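Local coordinates for nitrate transport protein (Xanthomonas axonopodis pv. citri, PDB 3KSX) that probably captures alkanesulfonates in the periplasm and hands them to an ABC transporter, acting as a substrate-binding protein of the SsuA type, here holding MOPS, at residues A67-L72 / D87-F92; A93-A98 / K302-A307; D99-G104 / S216-A221. All coordinates share one frame; numbering follows the deposited sequence.

Contact 1 of 3, residues A67-L72 / D87-F92; sequences AGPQLL and DIPPLF
Pro69 and Pro89 bring the two backbones together, their CA atoms only 5.0 Å apart in the first turns of helices 68-76 and 88-95. Over these short segments the helix axes approach to 8.7 Å and run in the same general sense, 45° from parallel. Such close passage depends on Gly68, which has no side chain: the ring of Pro89 lies directly against its backbone, with Pro89 CB 3.8 Å from Gly68 C. The Pro69 ring meets Pro89 on a slant, Pro69 CD 3.9 Å from Pro89 CG. Leu72, a turn further along, straddles the two consecutive prolines. Its chi1 of -84° sets CG beside the backbone N; the leucine side chain crosses the Pro89 ring at about a right angle, with CD2 4.0 Å from Pro89 CB, while CD1 lies 4.1 Å from Pro90 CA. The contact is van der Waals packing throughout. Gly68 N donates to an oxygen of the bound MOPS, which places the helix start at the ligand pocket. The helix pair belongs to the Rossmann-like lobe of a type II periplasmic-binding protein, where helix 68-76 makes the beta-alpha-beta crossover from strand 59-65 to strand 82-86.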
loop_
_atom_site.group_PDB
_atom_site.type_symbol
_atom_site.label_atom_id
_atom_site.label_comp_id
_atom_site.label_asym_id
_atom_site.label_seq_id
_atom_site.Cartn_x
_atom_site.Cartn_y
_atom_site.Cartn_z
ATOM N N ALA A 67 -6.840 -3.793 2.341
ATOM C CA ALA A 67 -5.515 -3.744 1.732
ATOM C C ALA A 67 -5.705 -3.580 0.220
ATOM O O ALA A 67 -6.806 -3.416 -0.262
ATOM C CB ALA A 67 -4.735 -5.082 2.020
ATOM N N GLY A 68 -4.592 -3.558 -0.518
ATOM C CA GLY A 68 -4.569 -3.228 -1.965
ATOM C C GLY A 68 -5.186 -4.239 -2.891
ATOM O O GLY A 68 -5.884 -3.851 -3.835
ATOM N N PRO A 69 -4.938 -5.557 -2.662
ATOM C CA PRO A 69 -5.519 -6.544 -3.568
ATOM C C PRO A 69 -7.070 -6.495 -3.562
ATOM O O PRO A 69 -7.649 -6.591 -4.589
ATOM C CB PRO A 69 -5.027 -7.891 -2.984
ATOM C CG PRO A 69 -3.615 -7.427 -2.356
ATOM C CD PRO A 69 -4.045 -6.179 -1.666
ATOM N N GLN A 70 -7.636 -6.189 -2.397
ATOM C CA GLN A 70 -9.074 -6.066 -2.186
ATOM C C GLN A 70 -9.616 -4.928 -3.008
ATOM O O GLN A 70 -10.630 -5.083 -3.752
ATOM C CB GLN A 70 -9.405 -5.929 -0.685
ATOM C CG GLN A 70 -9.132 -7.233 0.126
ATOM C CD GLN A 70 -7.779 -7.244 0.738
ATOM O OE1 GLN A 70 -6.838 -6.636 0.214
ATOM N NE2 GLN A 70 -7.666 -7.912 1.882
ATOM N N LEU A 71 -8.918 -3.791 -2.890
ATOM C CA LEU A 71 -9.196 -2.551 -3.596
ATOM C C LEU A 71 -9.083 -2.721 -5.088
ATOM O O LEU A 71 -9.948 -2.209 -5.814
ATOM C CB LEU A 71 -8.198 -1.502 -3.127
ATOM C CG LEU A 71 -8.502 -0.037 -3.627
ATOM C CD1 LEU A 71 -7.956 0.974 -2.675
ATOM C CD2 LEU A 71 -7.966 0.146 -4.981
ATOM N N LEU A 72 -8.070 -3.474 -5.547
ATOM C CA LEU A 72 -8.006 -3.794 -6.995
ATOM C C LEU A 72 -9.094 -4.763 -7.543
ATOM O O LEU A 72 -9.590 -4.618 -8.684
ATOM C CB LEU A 72 -6.617 -4.352 -7.358
ATOM C CG LEU A 72 -5.442 -3.401 -7.668
ATOM C CD1 LEU A 72 -5.592 -2.887 -9.070
ATOM C CD2 LEU A 72 -5.386 -2.263 -6.723
ATOM N N ASP A 87 2.841 -1.365 -4.749
ATOM C CA ASP A 87 3.360 -1.573 -6.081
ATOM C C ASP A 87 2.910 -2.965 -6.616
ATOM O O ASP A 87 2.654 -3.180 -7.818
ATOM C CB ASP A 87 4.869 -1.459 -6.065
ATOM C CG ASP A 87 5.582 -2.439 -5.180
ATOM O OD1 ASP A 87 5.127 -2.878 -4.093
ATOM O OD2 ASP A 87 6.773 -2.747 -5.533
ATOM N N ILE A 88 2.720 -3.913 -5.703
ATOM C CA ILE A 88 2.350 -5.309 -6.091
ATOM C C ILE A 88 0.904 -5.592 -6.489
ATOM O O ILE A 88 0.688 -6.406 -7.465
ATOM C CB ILE A 88 2.831 -6.372 -5.012
ATOM C CG1 ILE A 88 4.306 -6.123 -4.604
ATOM C CG2 ILE A 88 2.523 -7.859 -5.441
ATOM C CD1 ILE A 88 5.292 -6.088 -5.843
ATOM N N PRO A 89 -0.082 -4.952 -5.805
ATOM C CA PRO A 89 -1.481 -5.276 -6.171
ATOM C C PRO A 89 -1.811 -5.122 -7.684
ATOM O O PRO A 89 -2.395 -6.062 -8.287
ATOM C CB PRO A 89 -2.311 -4.368 -5.300
ATOM C CG PRO A 89 -1.444 -4.286 -3.952
ATOM C CD PRO A 89 -0.019 -4.161 -4.558
ATOM N N PRO A 90 -1.387 -4.013 -8.319
ATOM C CA PRO A 90 -1.697 -3.891 -9.723
ATOM C C PRO A 90 -1.043 -4.923 -10.611
ATOM O O PRO A 90 -1.598 -5.244 -11.654
ATOM C CB PRO A 90 -1.261 -2.470 -10.113
ATOM C CG PRO A 90 -0.399 -1.969 -8.974
ATOM C CD PRO A 90 -0.775 -2.793 -7.748
ATOM N N LEU A 91 0.134 -5.432 -10.220
ATOM C CA LEU A 91 0.818 -6.469 -10.977
ATOM C C LEU A 91 -0.043 -7.734 -10.923
ATOM O O LEU A 91 -0.278 -8.429 -11.919
ATOM C CB LEU A 91 2.214 -6.698 -10.368
ATOM C CG LEU A 91 3.215 -5.561 -10.619
ATOM C CD1 LEU A 91 4.564 -5.821 -9.869
ATOM C CD2 LEU A 91 3.383 -5.316 -12.100
ATOM N N PHE A 92 -0.536 -8.033 -9.730
ATOM C CA PHE A 92 -1.402 -9.221 -9.642
ATOM C C PHE A 92 -2.675 -8.998 -10.401
ATOM O O PHE A 92 -3.135 -9.899 -11.004
ATOM C CB PHE A 92 -1.712 -9.592 -8.168
ATOM C CG PHE A 92 -0.681 -10.485 -7.545
ATOM C CD1 PHE A 92 0.633 -10.036 -7.362
ATOM C CD2 PHE A 92 -1.004 -11.771 -7.097
ATOM C CE1 PHE A 92 1.613 -10.887 -6.802
ATOM C CE2 PHE A 92 0.006 -12.618 -6.496
ATOM C CZ PHE A 92 1.292 -12.169 -6.372
#

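Contact 2 of 3, residues A93-A98 / K302-A307; sequences AQAAGA and KRVLVA
Gln94 and Val304 meet with their side chains roughly perpendicular, one valine methyl, CG1, resting against the glutamine. CG1 of Val304 lies 3.7 Å from Gln94 CB and 3.4 Å from Gln94 OE1, so this one methyl touches both the root of the chain and its amide. The Gln94 chain is extended beyond CG (chi2 -172°), which carries the amide past the valine toward the backbone of Leu305. There NE2 gives Leu305 O a weak, bent bond of 3.1 Å, with 128° at the hydrogen. The stronger partner is Tyr102, whose hydroxyl pairs with OE1, so the amide is held chiefly through OE1. These contacts sit where helix 88-95 runs out: Gly97, at positive phi, closes a Schellman motif in which Ala98 N bonds to Ala93 O at 3.0 Å. Within that turn, Ala95 takes the other valine branch, its CB 3.8 Å from Val304 CG2. At the exposed margin Lys302 CG lies 3.6 Å from Ala95 O, and beyond it the lysine chain bends away from the helix. The 302-307 segment is also tied to helix 281-296 by Gln288, whose side-chain amide gives to Val304 O and takes from Val306 N.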
loop_
_atom_site.group_PDB
_atom_site.type_symbol
_atom_site.label_atom_id
_atom_site.label_comp_id
_atom_site.label_asym_id
_atom_site.label_seq_id
_atom_site.Cartn_x
_atom_site.Cartn_y
_atom_site.Cartn_z
ATOM N N ALA A 93 -3.292 -7.814 -10.328
ATOM C CA ALA A 93 -4.498 -7.514 -11.134
ATOM C C ALA A 93 -4.305 -7.595 -12.655
ATOM O O ALA A 93 -5.111 -8.249 -13.317
ATOM C CB ALA A 93 -5.064 -6.147 -10.736
ATOM N N GLN A 94 -3.230 -6.975 -13.198
ATOM C CA GLN A 94 -2.810 -7.133 -14.615
ATOM C C GLN A 94 -2.609 -8.588 -14.990
ATOM O O GLN A 94 -3.115 -9.048 -16.050
ATOM C CB GLN A 94 -1.504 -6.385 -14.822
ATOM C CG GLN A 94 -1.661 -4.860 -14.905
ATOM C CD GLN A 94 -0.365 -4.165 -15.305
ATOM O OE1 GLN A 94 0.480 -3.932 -14.481
ATOM N NE2 GLN A 94 -0.214 -3.848 -16.624
ATOM N N ALA A 95 -1.883 -9.350 -14.181
ATOM C CA ALA A 95 -1.709 -10.780 -14.445
ATOM C C ALA A 95 -3.009 -11.565 -14.596
ATOM O O ALA A 95 -3.070 -12.575 -15.334
ATOM C CB ALA A 95 -0.844 -11.405 -13.389
ATOM N N ALA A 96 -4.037 -11.142 -13.866
ATOM C CA ALA A 96 -5.327 -11.812 -13.914
ATOM C C ALA A 96 -6.172 -11.268 -15.061
ATOM O O ALA A 96 -7.302 -11.691 -15.188
ATOM C CB ALA A 96 -6.056 -11.689 -12.575
ATOM N N GLY A 97 -5.632 -10.323 -15.865
ATOM C CA GLY A 97 -6.329 -9.676 -17.003
ATOM C C GLY A 97 -7.065 -8.338 -16.816
ATOM O O GLY A 97 -7.849 -7.921 -17.686
ATOM N N ALA A 98 -6.839 -7.651 -15.693
ATOM C CA ALA A 98 -7.496 -6.357 -15.396
ATOM C C ALA A 98 -6.966 -5.294 -16.360
ATOM O O ALA A 98 -5.788 -5.294 -16.639
ATOM C CB ALA A 98 -7.209 -5.914 -13.934
ATOM N N LYS A 302 1.537 -15.020 -15.686
ATOM C CA LYS A 302 1.957 -14.324 -16.928
ATOM C C LYS A 302 3.170 -13.469 -16.628
ATOM O O LYS A 302 3.292 -12.962 -15.494
ATOM C CB LYS A 302 0.862 -13.330 -17.384
ATOM C CG LYS A 302 -0.564 -13.839 -17.658
ATOM C CD LYS A 302 -0.598 -15.259 -18.246
ATOM C CE LYS A 302 -1.317 -16.252 -17.276
ATOM N NZ LYS A 302 -0.829 -17.676 -17.314
ATOM N N ARG A 303 4.059 -13.225 -17.604
ATOM C CA ARG A 303 4.887 -11.989 -17.493
ATOM C C ARG A 303 3.868 -10.817 -17.703
ATOM O O ARG A 303 2.891 -10.955 -18.513
ATOM C CB ARG A 303 6.105 -11.940 -18.458
ATOM C CG ARG A 303 7.196 -10.874 -17.999
ATOM C CD ARG A 303 7.624 -9.930 -19.101
ATOM N NE ARG A 303 8.964 -10.232 -19.643
ATOM C CZ ARG A 303 9.931 -9.316 -19.834
ATOM N NH1 ARG A 303 9.699 -8.026 -19.530
ATOM N NH2 ARG A 303 11.127 -9.687 -20.350
ATOM N N VAL A 304 4.009 -9.740 -16.923
ATOM C CA VAL A 304 3.096 -8.605 -16.988
ATOM C C VAL A 304 3.871 -7.512 -17.682
ATOM O O VAL A 304 5.026 -7.314 -17.361
ATOM C CB VAL A 304 2.674 -8.111 -15.582
ATOM C CG1 VAL A 304 2.080 -6.678 -15.662
ATOM C CG2 VAL A 304 1.676 -9.111 -14.962
ATOM N N LEU A 305 3.230 -6.803 -18.591
ATOM C CA LEU A 305 3.825 -5.603 -19.251
ATOM C C LEU A 305 3.250 -4.353 -18.660
ATOM O O LEU A 305 2.046 -4.026 -18.810
ATOM C CB LEU A 305 3.621 -5.652 -20.766
ATOM C CG LEU A 305 4.408 -6.857 -21.287
ATOM C CD1 LEU A 305 3.812 -7.267 -22.662
ATOM C CD2 LEU A 305 5.888 -6.524 -21.338
ATOM N N VAL A 306 4.114 -3.635 -17.974
ATOM C CA VAL A 306 3.641 -2.441 -17.249
ATOM C C VAL A 306 3.406 -1.210 -18.155
ATOM O O VAL A 306 2.395 -0.474 -17.980
ATOM C CB VAL A 306 4.693 -2.073 -16.135
ATOM C CG1 VAL A 306 4.335 -0.689 -15.561
ATOM C CG2 VAL A 306 4.778 -3.196 -15.048
ATOM N N ALA A 307 4.365 -0.926 -19.061
ATOM C CA ALA A 307 4.354 0.313 -19.817
ATOM C C ALA A 307 3.019 0.563 -20.551
ATOM O O ALA A 307 2.528 1.691 -20.602
ATOM C CB ALA A 307 5.591 0.371 -20.818
#

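Contact 3 of 3, residues D99-G104 / S216-A221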
loop_
_atom_site.group_PDB
_atom_site.type_symbol
_atom_site.label_atom_id
_atom_site.label_comp_id
_atom_site.label_asym_id
_atom_site.label_seq_id
_atom_site.Cartn_x
_atom_site.Cartn_y
_atom_site.Cartn_z
ATOM N N ASP A 99 -7.809 -4.346 -16.768
ATOM C CA ASP A 99 -7.458 -3.320 -17.743
ATOM C C ASP A 99 -7.334 -1.966 -17.074
ATOM O O ASP A 99 -8.056 -0.993 -17.401
ATOM C CB ASP A 99 -8.552 -3.228 -18.817
ATOM C CG ASP A 99 -8.083 -2.494 -20.079
ATOM O OD1 ASP A 99 -6.861 -2.354 -20.267
ATOM O OD2 ASP A 99 -8.949 -2.046 -20.884
ATOM N N LEU A 100 -6.445 -1.906 -16.114
ATOM C CA LEU A 100 -6.280 -0.713 -15.316
ATOM C C LEU A 100 -5.253 0.211 -15.920
ATOM O O LEU A 100 -4.455 -0.215 -16.759
ATOM C CB LEU A 100 -5.849 -1.179 -13.906
ATOM C CG LEU A 100 -4.612 -2.080 -13.814
ATOM C CD1 LEU A 100 -3.377 -1.156 -13.754
ATOM C CD2 LEU A 100 -4.704 -2.759 -12.432
ATOM N N LEU A 101 -5.225 1.472 -15.452
ATOM C CA LEU A 101 -4.155 2.352 -15.756
ATOM C C LEU A 101 -3.437 2.750 -14.451
ATOM O O LEU A 101 -4.092 2.851 -13.429
ATOM C CB LEU A 101 -4.746 3.630 -16.417
ATOM C CG LEU A 101 -5.241 3.495 -17.842
ATOM C CD1 LEU A 101 -5.898 4.865 -18.213
ATOM C CD2 LEU A 101 -4.117 3.117 -18.840
ATOM N N TYR A 102 -2.125 3.008 -14.524
ATOM C CA TYR A 102 -1.367 3.660 -13.435
ATOM C C TYR A 102 -1.467 5.128 -13.750
ATOM O O TYR A 102 -1.013 5.514 -14.806
ATOM C CB TYR A 102 0.103 3.249 -13.544
ATOM C CG TYR A 102 0.392 1.798 -13.254
ATOM C CD1 TYR A 102 0.171 0.806 -14.233
ATOM C CD2 TYR A 102 0.922 1.424 -12.033
ATOM C CE1 TYR A 102 0.512 -0.591 -13.984
ATOM C CE2 TYR A 102 1.261 0.089 -11.763
ATOM C CZ TYR A 102 1.019 -0.915 -12.707
ATOM O OH TYR A 102 1.382 -2.254 -12.434
ATOM N N VAL A 103 -1.969 5.972 -12.835
ATOM C CA VAL A 103 -2.222 7.365 -13.177
ATOM C C VAL A 103 -1.415 8.274 -12.195
ATOM O O VAL A 103 -1.347 9.508 -12.325
ATOM C CB VAL A 103 -3.778 7.687 -13.145
ATOM C CG1 VAL A 103 -4.532 6.755 -14.159
ATOM C CG2 VAL A 103 -4.345 7.489 -11.643
ATOM N N GLY A 104 -0.807 7.665 -11.200
ATOM C CA GLY A 104 -0.037 8.435 -10.253
ATOM C C GLY A 104 0.875 7.572 -9.421
ATOM O O GLY A 104 0.648 6.353 -9.304
ATOM N N SER A 216 -6.536 3.543 -11.922
ATOM C CA SER A 216 -7.850 4.006 -12.364
ATOM C C SER A 216 -8.383 3.000 -13.356
ATOM O O SER A 216 -7.608 2.192 -13.988
ATOM C CB SER A 216 -7.692 5.363 -13.058
ATOM O OG SER A 216 -8.941 5.898 -13.510
ATOM N N SER A 217 -9.703 3.065 -13.535
ATOM C CA SER A 217 -10.404 2.463 -14.626
ATOM C C SER A 217 -9.874 3.112 -15.911
ATOM O O SER A 217 -9.656 4.332 -15.936
ATOM C CB SER A 217 -11.922 2.789 -14.430
ATOM O OG SER A 217 -12.632 2.897 -15.661
ATOM N N ARG A 218 -9.560 2.334 -16.934
ATOM C CA ARG A 218 -9.174 2.925 -18.230
ATOM C C ARG A 218 -10.318 3.812 -18.848
ATOM O O ARG A 218 -10.058 4.948 -19.338
ATOM C CB ARG A 218 -8.762 1.832 -19.209
ATOM C CG ARG A 218 -8.530 2.385 -20.639
ATOM C CD ARG A 218 -8.100 1.304 -21.614
ATOM N NE ARG A 218 -6.840 0.652 -21.235
ATOM C CZ ARG A 218 -5.620 1.025 -21.632
ATOM N NH1 ARG A 218 -5.469 2.068 -22.441
ATOM N NH2 ARG A 218 -4.534 0.336 -21.232
ATOM N N ARG A 219 -11.574 3.347 -18.771
ATOM C CA ARG A 219 -12.691 4.209 -19.223
ATOM C C ARG A 219 -12.819 5.554 -18.494
ATOM O O ARG A 219 -13.034 6.581 -19.102
ATOM C CB ARG A 219 -13.989 3.448 -19.117
ATOM C CG ARG A 219 -14.060 2.376 -20.185
ATOM C CD ARG A 219 -15.312 1.472 -20.009
ATOM N NE ARG A 219 -15.671 0.802 -21.272
ATOM C CZ ARG A 219 -16.632 1.240 -22.094
ATOM N NH1 ARG A 219 -17.338 2.341 -21.744
ATOM N NH2 ARG A 219 -16.918 0.566 -23.250
ATOM N N TYR A 220 -12.661 5.549 -17.173
ATOM C CA TYR A 220 -12.892 6.777 -16.417
ATOM C C TYR A 220 -11.741 7.761 -16.720
ATOM O O TYR A 220 -11.996 8.927 -16.853
ATOM C CB TYR A 220 -12.987 6.468 -14.921
ATOM C CG TYR A 220 -13.513 7.585 -14.012
ATOM C CD1 TYR A 220 -14.884 7.750 -13.777
ATOM C CD2 TYR A 220 -12.614 8.444 -13.367
ATOM C CE1 TYR A 220 -15.354 8.751 -12.913
ATOM C CE2 TYR A 220 -13.075 9.424 -12.470
ATOM C CZ TYR A 220 -14.429 9.548 -12.228
ATOM O OH TYR A 220 -14.840 10.524 -11.354
ATOM N N ALA A 221 -10.488 7.275 -16.765
ATOM C CA ALA A 221 -9.334 8.144 -16.960
ATOM C C ALA A 221 -9.327 8.715 -18.397
ATOM O O ALA A 221 -8.957 9.876 -18.640
ATOM C CB ALA A 221 -8.009 7.364 -16.643
HETATM O O HOH W 1 -10.330 -0.932 -16.392
#
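Leu101 and Ser216 face each other as an antiparallel hydrogen-bonded pair: Leu101 N gives to Ser216 O at 2.9 Å, nearly straight at 169°, and Ser216 N returns a bond to Leu101 O at 3.0 Å. The leucine side chain then forks over the start of helix 218-223. CD1 packs on Ala221 CB at 3.6 Å, while CD2 sits over one face of the Arg218 guanidinium, offset toward its rim. Near that group's plane, Asp99 OD1 accepts from Arg218 NE at 3.2 Å in a salt bridge; the nitrogen approaches from well above the carboxylate plane, 42° out of it, although the two flat groups are only 24° apart. Arg218 gets there by running straight through CG and turning at its third torsion. Beside the strand pair, Val103 CG1 meets Ser216 CB at 3.6 Å. The helix carrying Arg218 and Ala221 is fixed in the second shell, where Ser217 is its N-cap, OG accepting from Tyr220 N at 3.1 Å. Val103 and Gly104 both face Phe214 in a classic beta bulge, and Tyr102 bonds through its backbone to Ala309 and Trp311. In the five-stranded sheet of this lobe, strand 212-217 is the antiparallel insert of the 2-1-3-5-4 order that type II periplasmic-binding proteins share.

In the fold
All three contacts belong to one lobe and follow each other along helix 88-95 and strand 100-106. Contact 1 is buried close to the centre of the chain and purely apolar, at the pocket end of the helix. Contact 2 uses the far end of the same helix, is partly exposed, and mixes methyl packing with one weak amide bond. Contact 3 is also largely buried, yet unlike the helix packing of contact 1 it rests on backbone pairing, with a salt bridge at its solvent side. Leu100 links them by packing on both Leu72 and Ala93, and Tyr102 touches Pro90 of contact 1 and packs against Val306 of contact 2.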